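Local coordinates for protein 1-deoxy-D-xylulose 5-phosphate reductoisomerase (Zymomonas mobilis, PDB 1R0K) that catalyses the NADPH- and divalent-metal-dependent rearrangement and reduction of 1-deoxy-D-xylulose 5-phosphate to 2-C-methyl-D-erythritol 4-phosphate in isoprenoid biosynthesis, at residues B[16-26]-B[266-274]; B[54-65]-B[76-86]. All coordinates share one frame; numbering follows the deposited sequence.

Interaction 1. Residues B[16-26]-B[266-274]; sequences IGHSTLDLIER and MRTPIGHTL
Leu23 and Ile270 interlock knobs-into-holes where the first helix of the Rossmann-type NADPH domain crosses helix 267-274 at -58°. Ile270 pushes CD1 among Ile16, Ser19 and Thr20, 3.5 Å from Ser19 CB, while Leu23 CD1 reaches Gly271 CA at 3.5 Å, packing directly on the glycine backbone. The polar groups beside this apolar seam are largely satisfied within their own helices. Thr20, with OG1 beside its backbone N (chi1 -59°), turns the hydroxyl back to donate to Ile16 O at 2.7 Å from above the carbonyl plane; that oxygen also accepts from the backbone N of Thr20. Ser19 OG likewise bonds to Ser15 O, and Thr273 OG1 donates to Ile270 O. Charge gathers at one border. Arg26 holds the Asp22 carboxylate side-on, NE to OD2 at 2.7 Å and almost straight (179°), NH2 to OD1 on its syn lone pair. Across the helices Arg267 NH1 adds a salt bridge to OD2, although the position of NH1 is less certain; the stronger partner of Arg267 is Asp265, whose OD2 pairs with NH2. At the other end Met266, which rests on Ser151 of the predicted substrate site, lays CE 3.7 Å from CD1 of Ile16, a predicted NADPH-binding residue.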
ATOM      1  N   ILE B  16       7.209 -23.704  -0.674  1.00 15.97           N
ATOM      2  CA  ILE B  16       7.807 -22.490  -1.231  1.00 14.77           C
ATOM      3  C   ILE B  16       8.563 -22.835  -2.515  1.00 13.28           C
ATOM      4  O   ILE B  16       8.444 -22.139  -3.523  1.00 13.77           O
ATOM      5  CB  ILE B  16       8.792 -21.829  -0.232  1.00 16.88           C
ATOM      6  CG1 ILE B  16       8.035 -21.320   1.001  1.00 17.71           C
ATOM      7  CG2 ILE B  16       9.549 -20.686  -0.918  1.00 16.13           C
ATOM      8  CD1 ILE B  16       7.091 -20.157   0.729  1.00 19.27           C
ATOM      9  N   GLY B  17       9.335 -23.918  -2.468  1.00 12.48           N
ATOM     10  CA  GLY B  17      10.100 -24.343  -3.628  1.00 13.64           C
ATOM     11  C   GLY B  17       9.221 -24.661  -4.821  1.00 13.78           C
ATOM     12  O   GLY B  17       9.539 -24.296  -5.953  1.00 15.45           O
ATOM     13  N   HIS B  18       8.116 -25.355  -4.570  1.00 14.12           N
ATOM     14  CA  HIS B  18       7.185 -25.701  -5.633  1.00 15.64           C
ATOM     15  C   HIS B  18       6.595 -24.443  -6.255  1.00 13.42           C
ATOM     16  O   HIS B  18       6.496 -24.333  -7.477  1.00 11.37           O
ATOM     17  CB  HIS B  18       6.061 -26.580  -5.086  1.00 20.25           C
ATOM     18  CG  HIS B  18       6.432 -28.024  -4.965  1.00 26.62           C
ATOM     19  ND1 HIS B  18       5.672 -28.930  -4.258  1.00 31.39           N
ATOM     20  CD2 HIS B  18       7.470 -28.726  -5.481  1.00 30.66           C
ATOM     21  CE1 HIS B  18       6.225 -30.128  -4.343  1.00 33.19           C
ATOM     22  NE2 HIS B  18       7.317 -30.031  -5.079  1.00 31.71           N
ATOM     23  N   SER B  19       6.198 -23.495  -5.410  1.00 12.23           N
ATOM     24  CA  SER B  19       5.624 -22.245  -5.895  1.00 11.64           C
ATOM     25  C   SER B  19       6.672 -21.458  -6.667  1.00 11.33           C
ATOM     26  O   SER B  19       6.364 -20.805  -7.668  1.00 10.81           O
ATOM     27  CB  SER B  19       5.109 -21.406  -4.722  1.00 12.03           C
ATOM     28  OG  SER B  19       4.022 -22.044  -4.071  1.00 11.72           O
ATOM     29  N   THR B  20       7.916 -21.529  -6.204  1.00 10.27           N
ATOM     30  CA  THR B  20       9.005 -20.819  -6.862  1.00 10.51           C
ATOM     31  C   THR B  20       9.259 -21.415  -8.245  1.00 11.54           C
ATOM     32  O   THR B  20       9.409 -20.683  -9.217  1.00 10.89           O
ATOM     33  CB  THR B  20      10.303 -20.888  -6.026  1.00 11.16           C
ATOM     34  OG1 THR B  20      10.066 -20.314  -4.734  1.00  9.35           O
ATOM     35  CG2 THR B  20      11.431 -20.111  -6.717  1.00 11.44           C
ATOM     36  N   LEU B  21       9.303 -22.743  -8.335  1.00 12.30           N
ATOM     37  CA  LEU B  21       9.536 -23.395  -9.626  1.00 13.65           C
ATOM     38  C   LEU B  21       8.396 -23.121 -10.603  1.00 12.97           C
ATOM     39  O   LEU B  21       8.623 -22.961 -11.804  1.00 14.33           O
ATOM     40  CB  LEU B  21       9.722 -24.900  -9.431  1.00 15.84           C
ATOM     41  CG  LEU B  21      11.160 -25.288  -9.061  1.00 16.01           C
ATOM     42  CD1 LEU B  21      11.224 -26.732  -8.625  1.00 17.31           C
ATOM     43  CD2 LEU B  21      12.061 -25.046 -10.256  1.00 15.77           C
ATOM     44  N   ASP B  22       7.175 -23.065 -10.084  1.00 14.02           N
ATOM     45  CA  ASP B  22       6.008 -22.784 -10.911  1.00 14.80           C
ATOM     46  C   ASP B  22       6.272 -21.505 -11.707  1.00 14.85           C
ATOM     47  O   ASP B  22       6.115 -21.476 -12.927  1.00 13.94           O
ATOM     48  CB  ASP B  22       4.765 -22.597 -10.031  1.00 14.78           C
ATOM     49  CG  ASP B  22       3.503 -22.324 -10.844  1.00 17.38           C
ATOM     50  OD1 ASP B  22       2.827 -23.292 -11.254  1.00 15.67           O
ATOM     51  OD2 ASP B  22       3.191 -21.137 -11.078  1.00 17.35           O
ATOM     52  N   LEU B  23       6.697 -20.450 -11.018  1.00 14.15           N
ATOM     53  CA  LEU B  23       6.959 -19.178 -11.683  1.00 14.64           C
ATOM     54  C   LEU B  23       8.171 -19.230 -12.603  1.00 15.15           C
ATOM     55  O   LEU B  23       8.166 -18.628 -13.676  1.00 16.90           O
ATOM     56  CB  LEU B  23       7.140 -18.059 -10.646  1.00 15.91           C
ATOM     57  CG  LEU B  23       5.934 -17.809  -9.732  1.00 14.71           C
ATOM     58  CD1 LEU B  23       6.162 -16.537  -8.914  1.00 12.83           C
ATOM     59  CD2 LEU B  23       4.674 -17.667 -10.574  1.00 15.52           C
ATOM     60  N   ILE B  24       9.211 -19.946 -12.186  1.00 16.26           N
ATOM     61  CA  ILE B  24      10.416 -20.062 -13.004  1.00 15.57           C
ATOM     62  C   ILE B  24      10.124 -20.800 -14.314  1.00 14.25           C
ATOM     63  O   ILE B  24      10.536 -20.367 -15.389  1.00 14.46           O
ATOM     64  CB  ILE B  24      11.538 -20.823 -12.249  1.00 15.79           C
ATOM     65  CG1 ILE B  24      12.031 -19.983 -11.068  1.00 14.69           C
ATOM     66  CG2 ILE B  24      12.694 -21.137 -13.203  1.00 14.78           C
ATOM     67  CD1 ILE B  24      13.024 -20.694 -10.172  1.00 16.11           C
ATOM     68  N   GLU B  25       9.399 -21.906 -14.219  1.00 14.92           N
ATOM     69  CA  GLU B  25       9.089 -22.696 -15.401  1.00 16.80           C
ATOM     70  C   GLU B  25       8.144 -22.039 -16.408  1.00 17.31           C
ATOM     71  O   GLU B  25       8.081 -22.459 -17.567  1.00 16.76           O
ATOM     72  CB  GLU B  25       8.589 -24.069 -14.966  1.00 17.17           C
ATOM     73  CG  GLU B  25       9.729 -24.914 -14.405  1.00 19.12           C
ATOM     74  CD  GLU B  25       9.294 -26.295 -13.985  1.00 22.24           C
ATOM     75  OE1 GLU B  25       8.934 -26.478 -12.800  1.00 22.10           O
ATOM     76  OE2 GLU B  25       9.305 -27.194 -14.853  1.00 23.44           O
ATOM     77  N   ARG B  26       7.431 -21.003 -15.975  1.00 16.65           N
ATOM     78  CA  ARG B  26       6.537 -20.255 -16.860  1.00 17.54           C
ATOM     79  C   ARG B  26       7.383 -19.183 -17.540  1.00 17.36           C
ATOM     80  O   ARG B  26       6.889 -18.407 -18.358  1.00 18.85           O
ATOM     81  CB  ARG B  26       5.431 -19.558 -16.060  1.00 16.98           C
ATOM     82  CG  ARG B  26       4.491 -20.488 -15.330  1.00 18.40           C
ATOM     83  CD  ARG B  26       3.563 -19.718 -14.398  1.00 18.23           C
ATOM     84  NE  ARG B  26       2.684 -20.629 -13.675  1.00 19.05           N
ATOM     85  CZ  ARG B  26       1.634 -21.237 -14.214  1.00 18.28           C
ATOM     86  NH1 ARG B  26       1.321 -21.023 -15.484  1.00 20.03           N
ATOM     87  NH2 ARG B  26       0.912 -22.078 -13.488  1.00 20.01           N
ATOM     88  N   MET B 266       1.093 -17.878  -2.313  1.00 11.95           N
ATOM     89  CA  MET B 266       2.470 -17.484  -2.051  1.00 12.15           C
ATOM     90  C   MET B 266       3.231 -17.071  -3.306  1.00 11.56           C
ATOM     91  O   MET B 266       4.345 -16.559  -3.216  1.00 11.21           O
ATOM     92  CB  MET B 266       3.217 -18.608  -1.328  1.00 11.97           C
ATOM     93  CG  MET B 266       2.854 -18.743   0.146  1.00 13.69           C
ATOM     94  SD  MET B 266       3.156 -17.212   1.077  1.00 16.59           S
ATOM     95  CE  MET B 266       4.967 -17.105   1.022  1.00 14.90           C
ATOM     96  N   ARG B 267       2.644 -17.298  -4.479  1.00 11.81           N
ATOM     97  CA  ARG B 267       3.317 -16.895  -5.711  1.00 11.65           C
ATOM     98  C   ARG B 267       3.325 -15.373  -5.826  1.00 11.22           C
ATOM     99  O   ARG B 267       4.111 -14.808  -6.583  1.00 12.17           O
ATOM    100  CB  ARG B 267       2.648 -17.522  -6.942  1.00 12.90           C
ATOM    101  CG  ARG B 267       3.026 -18.990  -7.134  1.00 13.32           C
ATOM    102  CD  ARG B 267       2.280 -19.637  -8.288  1.00 13.07           C
ATOM    103  NE  ARG B 267       0.842 -19.686  -8.037  1.00 13.52           N
ATOM    104  CZ  ARG B 267      -0.029 -20.324  -8.813  1.00 17.81           C
ATOM    105  NH1 ARG B 267       0.399 -20.974  -9.891  1.00 16.39           N
ATOM    106  NH2 ARG B 267      -1.327 -20.297  -8.525  1.00 15.08           N
ATOM    107  N   THR B 268       2.456 -14.704  -5.075  1.00  9.76           N
ATOM    108  CA  THR B 268       2.434 -13.245  -5.130  1.00  9.46           C
ATOM    109  C   THR B 268       3.699 -12.697  -4.469  1.00  8.28           C
ATOM    110  O   THR B 268       4.444 -11.951  -5.093  1.00  9.04           O
ATOM    111  CB  THR B 268       1.165 -12.663  -4.468  1.00  8.71           C
ATOM    112  OG1 THR B 268       0.027 -12.994  -5.276  1.00  9.03           O
ATOM    113  CG2 THR B 268       1.268 -11.137  -4.347  1.00  7.97           C
ATOM    114  N   PRO B 269       3.955 -13.049  -3.197  1.00  9.05           N
ATOM    115  CA  PRO B 269       5.185 -12.524  -2.590  1.00  9.83           C
ATOM    116  C   PRO B 269       6.441 -13.095  -3.268  1.00 10.63           C
ATOM    117  O   PRO B 269       7.432 -12.391  -3.439  1.00  9.95           O
ATOM    118  CB  PRO B 269       5.057 -12.942  -1.118  1.00  9.36           C
ATOM    119  CG  PRO B 269       4.163 -14.169  -1.180  1.00 10.81           C
ATOM    120  CD  PRO B 269       3.127 -13.732  -2.188  1.00  9.54           C
ATOM    121  N   ILE B 270       6.402 -14.367  -3.661  1.00  9.87           N
ATOM    122  CA  ILE B 270       7.561 -14.961  -4.326  1.00 10.50           C
ATOM    123  C   ILE B 270       7.773 -14.229  -5.646  1.00 10.37           C
ATOM    124  O   ILE B 270       8.887 -13.819  -5.966  1.00  9.73           O
ATOM    125  CB  ILE B 270       7.365 -16.483  -4.598  1.00  9.57           C
ATOM    126  CG1 ILE B 270       7.353 -17.258  -3.278  1.00  7.90           C
ATOM    127  CG2 ILE B 270       8.497 -17.014  -5.479  1.00 11.91           C
ATOM    128  CD1 ILE B 270       7.009 -18.726  -3.431  1.00  8.46           C
ATOM    129  N   GLY B 271       6.691 -14.057  -6.404  1.00 10.58           N
ATOM    130  CA  GLY B 271       6.781 -13.359  -7.675  1.00 10.93           C
ATOM    131  C   GLY B 271       7.390 -11.978  -7.495  1.00 11.23           C
ATOM    132  O   GLY B 271       8.118 -11.490  -8.358  1.00 10.98           O
ATOM    133  N   HIS B 272       7.088 -11.337  -6.371  1.00 11.20           N
ATOM    134  CA  HIS B 272       7.638 -10.015  -6.100  1.00 10.93           C
ATOM    135  C   HIS B 272       9.153 -10.087  -5.914  1.00 10.55           C
ATOM    136  O   HIS B 272       9.881  -9.246  -6.438  1.00 11.51           O
ATOM    137  CB  HIS B 272       6.978  -9.399  -4.848  1.00  9.69           C
ATOM    138  CG  HIS B 272       7.724  -8.228  -4.276  1.00 11.17           C
ATOM    139  ND1 HIS B 272       8.785  -8.373  -3.408  1.00 13.25           N
ATOM    140  CD2 HIS B 272       7.569  -6.895  -4.459  1.00 10.99           C
ATOM    141  CE1 HIS B 272       9.252  -7.181  -3.080  1.00 11.88           C
ATOM    142  NE2 HIS B 272       8.533  -6.267  -3.705  1.00 10.77           N
ATOM    143  N   THR B 273       9.633 -11.089  -5.185  1.00  9.15           N
ATOM    144  CA  THR B 273      11.070 -11.188  -4.954  1.00 10.71           C
ATOM    145  C   THR B 273      11.808 -11.646  -6.203  1.00 10.90           C
ATOM    146  O   THR B 273      12.956 -11.271  -6.428  1.00 12.23           O
ATOM    147  CB  THR B 273      11.406 -12.155  -3.785  1.00  9.11           C
ATOM    148  OG1 THR B 273      11.104 -13.500  -4.164  1.00  7.72           O
ATOM    149  CG2 THR B 273      10.598 -11.793  -2.541  1.00  8.47           C
ATOM    150  N   LEU B 274      11.136 -12.451  -7.020  1.00 11.56           N
ATOM    151  CA  LEU B 274      11.736 -12.964  -8.246  1.00 10.02           C
ATOM    152  C   LEU B 274      11.890 -11.873  -9.310  1.00 10.88           C
ATOM    153  O   LEU B 274      12.930 -11.771  -9.961  1.00 13.00           O
ATOM    154  CB  LEU B 274      10.899 -14.137  -8.785  1.00  8.25           C
ATOM    155  CG  LEU B 274      11.428 -14.814 -10.054  1.00 13.78           C
ATOM    156  CD1 LEU B 274      12.856 -15.298  -9.821  1.00 13.62           C
ATOM    157  CD2 LEU B 274      10.521 -15.975 -10.448  1.00 12.44           C
TER

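Interaction 2. Residues B[54-65]-B[76-86]; sequences AKRAVIADPSLY and SVEAAAGADAL
Glu78 OE1 takes two bonds from the side-on guanidinium of Arg56, NH2 at 3.0 Å and NE at 3.1 Å, both well bent. NH2 arrives on the syn side of the carboxylate and NE from above its plane, the two flat groups standing 50° apart. The Arg56 chain runs out extended and then bends at chi3 (-54°), which turns the guanidinium to the acid; its NH1 reaches Ala85 O through a water. Lys55 lies alongside Glu78, with CE 3.3 Å from OE2, and its ammonium probably adds a weaker electrostatic pull. Beneath these side chains the strands pair in parallel: Ala57 N donates to Glu78 O at 2.8 Å, and Ala57 O, Ala80 O and Ile59 O accept in turn from Ala80, Ile59 and Gly82. On the face of Arg56, Val58 CG1 presses on Ala85 CB at 3.5 Å and also meets Leu86. On the other, Ala81 CB is pressed against Ile59 CG2 at 3.4 Å and also touches the Tyr65 ring, whose edge is turned to the backbone at Ala79. Leu72 of the intervening helix 65-72 covers Ala57 and Ala79 there, completing a beta-alpha-beta crossover at the edge of the Rossmann-type parallel sheet.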
ATOM      1  N   ALA B  54      18.608 -28.055 -15.028  1.00 24.14           N
ATOM      2  CA  ALA B  54      19.471 -27.513 -13.986  1.00 24.92           C
ATOM      3  C   ALA B  54      20.883 -28.054 -14.140  1.00 24.93           C
ATOM      4  O   ALA B  54      21.083 -29.162 -14.637  1.00 24.62           O
ATOM      5  CB  ALA B  54      18.919 -27.871 -12.610  1.00 23.29           C
ATOM      6  N   LYS B  55      21.865 -27.268 -13.711  1.00 24.81           N
ATOM      7  CA  LYS B  55      23.254 -27.688 -13.811  1.00 24.61           C
ATOM      8  C   LYS B  55      23.599 -28.683 -12.714  1.00 22.16           C
ATOM      9  O   LYS B  55      24.423 -29.572 -12.905  1.00 23.20           O
ATOM     10  CB  LYS B  55      24.186 -26.476 -13.723  1.00 27.57           C
ATOM     11  CG  LYS B  55      25.657 -26.839 -13.834  1.00 32.33           C
ATOM     12  CD  LYS B  55      26.548 -25.614 -13.763  1.00 37.01           C
ATOM     13  CE  LYS B  55      28.018 -26.008 -13.803  1.00 38.47           C
ATOM     14  NZ  LYS B  55      28.915 -24.824 -13.697  1.00 41.55           N
ATOM     15  N   ARG B  56      22.954 -28.545 -11.564  1.00 20.15           N
ATOM     16  CA  ARG B  56      23.231 -29.446 -10.456  1.00 18.74           C
ATOM     17  C   ARG B  56      22.035 -29.609  -9.535  1.00 17.39           C
ATOM     18  O   ARG B  56      21.257 -28.677  -9.347  1.00 17.27           O
ATOM     19  CB  ARG B  56      24.424 -28.920  -9.655  1.00 19.74           C
ATOM     20  CG  ARG B  56      24.829 -29.802  -8.482  1.00 19.47           C
ATOM     21  CD  ARG B  56      26.006 -29.194  -7.738  1.00 20.09           C
ATOM     22  NE  ARG B  56      27.122 -28.917  -8.636  1.00 17.94           N
ATOM     23  CZ  ARG B  56      28.248 -28.318  -8.265  1.00 20.53           C
ATOM     24  NH1 ARG B  56      28.415 -27.932  -7.006  1.00 17.80           N
ATOM     25  NH2 ARG B  56      29.204 -28.094  -9.160  1.00 20.82           N
ATOM     26  N   ALA B  57      21.898 -30.803  -8.970  1.00 16.90           N
ATOM     27  CA  ALA B  57      20.825 -31.113  -8.035  1.00 16.75           C
ATOM     28  C   ALA B  57      21.480 -31.684  -6.786  1.00 18.93           C
ATOM     29  O   ALA B  57      22.315 -32.585  -6.867  1.00 17.63           O
ATOM     30  CB  ALA B  57      19.871 -32.133  -8.640  1.00 19.65           C
ATOM     31  N   VAL B  58      21.105 -31.164  -5.625  1.00 18.90           N
ATOM     32  CA  VAL B  58      21.698 -31.639  -4.389  1.00 17.56           C
ATOM     33  C   VAL B  58      20.667 -32.173  -3.419  1.00 19.22           C
ATOM     34  O   VAL B  58      19.681 -31.505  -3.109  1.00 18.09           O
ATOM     35  CB  VAL B  58      22.488 -30.518  -3.684  1.00 16.35           C
ATOM     36  CG1 VAL B  58      23.245 -31.083  -2.491  1.00 17.78           C
ATOM     37  CG2 VAL B  58      23.449 -29.865  -4.657  1.00 17.06           C
ATOM     38  N   ILE B  59      20.890 -33.396  -2.952  1.00 19.62           N
ATOM     39  CA  ILE B  59      19.998 -33.991  -1.974  1.00 20.46           C
ATOM     40  C   ILE B  59      20.747 -33.868  -0.644  1.00 21.23           C
ATOM     41  O   ILE B  59      21.879 -34.327  -0.511  1.00 22.14           O
ATOM     42  CB  ILE B  59      19.687 -35.472  -2.324  1.00 20.71           C
ATOM     43  CG1 ILE B  59      18.557 -35.987  -1.431  1.00 19.20           C
ATOM     44  CG2 ILE B  59      20.941 -36.329  -2.196  1.00 20.80           C
ATOM     45  CD1 ILE B  59      17.236 -35.297  -1.676  1.00 17.97           C
ATOM     46  N   ALA B  60      20.123 -33.213   0.327  1.00 21.58           N
ATOM     47  CA  ALA B  60      20.739 -32.987   1.630  1.00 22.93           C
ATOM     48  C   ALA B  60      21.190 -34.256   2.342  1.00 24.51           C
ATOM     49  O   ALA B  60      22.284 -34.311   2.901  1.00 23.40           O
ATOM     50  CB  ALA B  60      19.779 -32.208   2.523  1.00 20.77           C
ATOM     51  N   ASP B  61      20.337 -35.270   2.325  1.00 26.01           N
ATOM     52  CA  ASP B  61      20.632 -36.531   2.986  1.00 28.15           C
ATOM     53  C   ASP B  61      21.681 -37.338   2.218  1.00 27.35           C
ATOM     54  O   ASP B  61      21.419 -37.826   1.119  1.00 26.71           O
ATOM     55  CB  ASP B  61      19.341 -37.339   3.117  1.00 31.80           C
ATOM     56  CG  ASP B  61      19.442 -38.427   4.154  1.00 35.99           C
ATOM     57  OD1 ASP B  61      20.349 -39.276   4.027  1.00 37.65           O
ATOM     58  OD2 ASP B  61      18.616 -38.430   5.094  1.00 37.88           O
ATOM     59  N   PRO B  62      22.887 -37.493   2.791  1.00 27.47           N
ATOM     60  CA  PRO B  62      23.946 -38.250   2.115  1.00 27.48           C
ATOM     61  C   PRO B  62      23.508 -39.670   1.784  1.00 27.28           C
ATOM     62  O   PRO B  62      23.951 -40.253   0.797  1.00 27.80           O
ATOM     63  CB  PRO B  62      25.090 -38.228   3.129  1.00 27.42           C
ATOM     64  CG  PRO B  62      24.864 -36.951   3.866  1.00 28.36           C
ATOM     65  CD  PRO B  62      23.368 -36.963   4.077  1.00 26.80           C
ATOM     66  N   SER B  63      22.629 -40.215   2.617  1.00 28.32           N
ATOM     67  CA  SER B  63      22.127 -41.575   2.446  1.00 28.91           C
ATOM     68  C   SER B  63      21.358 -41.752   1.142  1.00 28.56           C
ATOM     69  O   SER B  63      21.186 -42.871   0.663  1.00 28.25           O
ATOM     70  CB  SER B  63      21.207 -41.943   3.616  1.00 31.17           C
ATOM     71  OG  SER B  63      21.783 -41.587   4.865  1.00 33.74           O
ATOM     72  N   LEU B  64      20.899 -40.648   0.565  1.00 27.93           N
ATOM     73  CA  LEU B  64      20.123 -40.715  -0.667  1.00 28.55           C
ATOM     74  C   LEU B  64      20.904 -40.361  -1.928  1.00 28.42           C
ATOM     75  O   LEU B  64      20.322 -40.273  -3.008  1.00 27.34           O
ATOM     76  CB  LEU B  64      18.897 -39.799  -0.556  1.00 29.31           C
ATOM     77  CG  LEU B  64      17.956 -40.045   0.631  1.00 29.28           C
ATOM     78  CD1 LEU B  64      16.815 -39.040   0.596  1.00 29.75           C
ATOM     79  CD2 LEU B  64      17.410 -41.467   0.578  1.00 28.51           C
ATOM     80  N   TYR B  65      22.213 -40.172  -1.804  1.00 28.81           N
ATOM     81  CA  TYR B  65      23.021 -39.810  -2.965  1.00 30.95           C
ATOM     82  C   TYR B  65      22.879 -40.766  -4.145  1.00 32.36           C
ATOM     83  O   TYR B  65      22.770 -40.326  -5.289  1.00 32.09           O
ATOM     84  CB  TYR B  65      24.499 -39.698  -2.586  1.00 31.99           C
ATOM     85  CG  TYR B  65      25.377 -39.286  -3.749  1.00 34.40           C
ATOM     86  CD1 TYR B  65      25.163 -38.079  -4.416  1.00 35.27           C
ATOM     87  CD2 TYR B  65      26.413 -40.106  -4.190  1.00 36.35           C
ATOM     88  CE1 TYR B  65      25.961 -37.699  -5.495  1.00 36.53           C
ATOM     89  CE2 TYR B  65      27.218 -39.734  -5.269  1.00 38.15           C
ATOM     90  CZ  TYR B  65      26.987 -38.531  -5.915  1.00 37.80           C
ATOM     91  OH  TYR B  65      27.786 -38.163  -6.976  1.00 37.96           O
ATOM     92  N   SER B  76      22.017 -34.329 -18.118  1.00 36.34           N
ATOM     93  CA  SER B  76      23.229 -33.538 -17.984  1.00 36.31           C
ATOM     94  C   SER B  76      23.246 -32.820 -16.639  1.00 34.91           C
ATOM     95  O   SER B  76      24.035 -31.903 -16.420  1.00 36.00           O
ATOM     96  CB  SER B  76      23.320 -32.527 -19.128  1.00 37.43           C
ATOM     97  OG  SER B  76      22.088 -31.848 -19.299  1.00 40.73           O
ATOM     98  N   VAL B  77      22.368 -33.250 -15.739  1.00 32.97           N
ATOM     99  CA  VAL B  77      22.274 -32.660 -14.411  1.00 31.00           C
ATOM    100  C   VAL B  77      23.287 -33.293 -13.461  1.00 31.24           C
ATOM    101  O   VAL B  77      23.300 -34.511 -13.279  1.00 31.06           O
ATOM    102  CB  VAL B  77      20.871 -32.856 -13.806  1.00 30.04           C
ATOM    103  CG1 VAL B  77      20.806 -32.205 -12.431  1.00 28.82           C
ATOM    104  CG2 VAL B  77      19.815 -32.269 -14.729  1.00 27.45           C
ATOM    105  N   GLU B  78      24.132 -32.461 -12.860  1.00 30.30           N
ATOM    106  CA  GLU B  78      25.135 -32.933 -11.914  1.00 30.44           C
ATOM    107  C   GLU B  78      24.430 -33.368 -10.636  1.00 28.93           C
ATOM    108  O   GLU B  78      23.454 -32.747 -10.216  1.00 29.35           O
ATOM    109  CB  GLU B  78      26.129 -31.816 -11.585  1.00 32.50           C
ATOM    110  CG  GLU B  78      27.048 -31.420 -12.729  1.00 35.60           C
ATOM    111  CD  GLU B  78      27.815 -30.138 -12.441  1.00 38.37           C
ATOM    112  OE1 GLU B  78      28.356 -30.000 -11.322  1.00 38.38           O
ATOM    113  OE2 GLU B  78      27.885 -29.268 -13.338  1.00 40.68           O
ATOM    114  N   ALA B  79      24.927 -34.435 -10.022  1.00 27.50           N
ATOM    115  CA  ALA B  79      24.344 -34.946  -8.788  1.00 24.63           C
ATOM    116  C   ALA B  79      25.297 -34.748  -7.615  1.00 23.51           C
ATOM    117  O   ALA B  79      26.501 -34.969  -7.738  1.00 23.77           O
ATOM    118  CB  ALA B  79      24.010 -36.417  -8.944  1.00 26.23           C
ATOM    119  N   ALA B  80      24.755 -34.319  -6.481  1.00 21.92           N
ATOM    120  CA  ALA B  80      25.563 -34.109  -5.285  1.00 21.36           C
ATOM    121  C   ALA B  80      24.705 -34.370  -4.058  1.00 21.09           C
ATOM    122  O   ALA B  80      23.479 -34.439  -4.154  1.00 21.45           O
ATOM    123  CB  ALA B  80      26.114 -32.686  -5.260  1.00 20.83           C
ATOM    124  N   ALA B  81      25.348 -34.529  -2.907  1.00 20.62           N
ATOM    125  CA  ALA B  81      24.620 -34.792  -1.671  1.00 21.73           C
ATOM    126  C   ALA B  81      25.424 -34.380  -0.447  1.00 21.26           C
ATOM    127  O   ALA B  81      26.641 -34.210  -0.522  1.00 21.20           O
ATOM    128  CB  ALA B  81      24.269 -36.279  -1.585  1.00 22.41           C
ATOM    129  N   GLY B  82      24.737 -34.220   0.681  1.00 21.45           N
ATOM    130  CA  GLY B  82      25.414 -33.843   1.910  1.00 20.45           C
ATOM    131  C   GLY B  82      25.329 -32.365   2.230  1.00 21.29           C
ATOM    132  O   GLY B  82      25.063 -31.543   1.351  1.00 20.60           O
ATOM    133  N   ALA B  83      25.571 -32.032   3.496  1.00 20.65           N
ATOM    134  CA  ALA B  83      25.519 -30.652   3.965  1.00 19.63           C
ATOM    135  C   ALA B  83      26.468 -29.717   3.220  1.00 20.52           C
ATOM    136  O   ALA B  83      26.073 -28.619   2.810  1.00 18.67           O
ATOM    137  CB  ALA B  83      25.813 -30.603   5.464  1.00 20.70           C
ATOM    138  N   ASP B  84      27.718 -30.136   3.045  1.00 19.24           N
ATOM    139  CA  ASP B  84      28.682 -29.285   2.351  1.00 20.42           C
ATOM    140  C   ASP B  84      28.236 -28.994   0.919  1.00 18.45           C
ATOM    141  O   ASP B  84      28.418 -27.886   0.415  1.00 16.55           O
ATOM    142  CB  ASP B  84      30.073 -29.931   2.327  1.00 22.30           C
ATOM    143  CG  ASP B  84      30.645 -30.142   3.717  1.00 27.74           C
ATOM    144  OD1 ASP B  84      30.396 -29.297   4.604  1.00 25.66           O
ATOM    145  OD2 ASP B  84      31.359 -31.150   3.918  1.00 32.12           O
ATOM    146  N   ALA B  85      27.657 -29.998   0.269  1.00 17.94           N
ATOM    147  CA  ALA B  85      27.195 -29.856  -1.110  1.00 17.45           C
ATOM    148  C   ALA B  85      26.167 -28.735  -1.226  1.00 17.09           C
ATOM    149  O   ALA B  85      26.115 -28.030  -2.239  1.00 16.65           O
ATOM    150  CB  ALA B  85      26.599 -31.171  -1.604  1.00 16.03           C
ATOM    151  N   LEU B  86      25.348 -28.578  -0.190  1.00 14.32           N
ATOM    152  CA  LEU B  86      24.331 -27.531  -0.176  1.00 15.43           C
ATOM    153  C   LEU B  86      25.009 -26.170  -0.201  1.00 14.43           C
ATOM    154  O   LEU B  86      24.601 -25.271  -0.938  1.00 15.71           O
ATOM    155  CB  LEU B  86      23.460 -27.635   1.081  1.00 14.12           C
ATOM    156  CG  LEU B  86      22.539 -28.846   1.233  1.00 15.64           C
ATOM    157  CD1 LEU B  86      21.834 -28.763   2.587  1.00 13.37           C
ATOM    158  CD2 LEU B  86      21.515 -28.881   0.094  1.00 15.63           C
TER
HETATM  159  O   HOH W   1      25.188 -29.706 -15.564  1.00 33.80           O
HETATM  160  O   HOH W   2      27.002 -29.008  -4.709  1.00 21.31           O

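How the interactions relate
From the N terminus, the chain passes through strand 5-10 into residues 16-26, the first half of interaction 1, then adds strand 31-38 and helix 42-51 before reaching residues 54-65. Interaction 2 closes a short loop, ten residues long and mostly helical, when residues 76-86 return alongside. The chain then completes the seven-stranded sheet and builds the mixed four-stranded sheet, and residues 266-274 finally close interaction 1 across 239 intervening residues. Interaction 2 is therefore nested inside interaction 1. Their centres lie 22 Å apart and their nearest atoms about 8 Å, so the two do not touch: the local contact forms one border of the NADPH-domain sheet, whereas the long-range one ties that domain to a helix from far later in the chain.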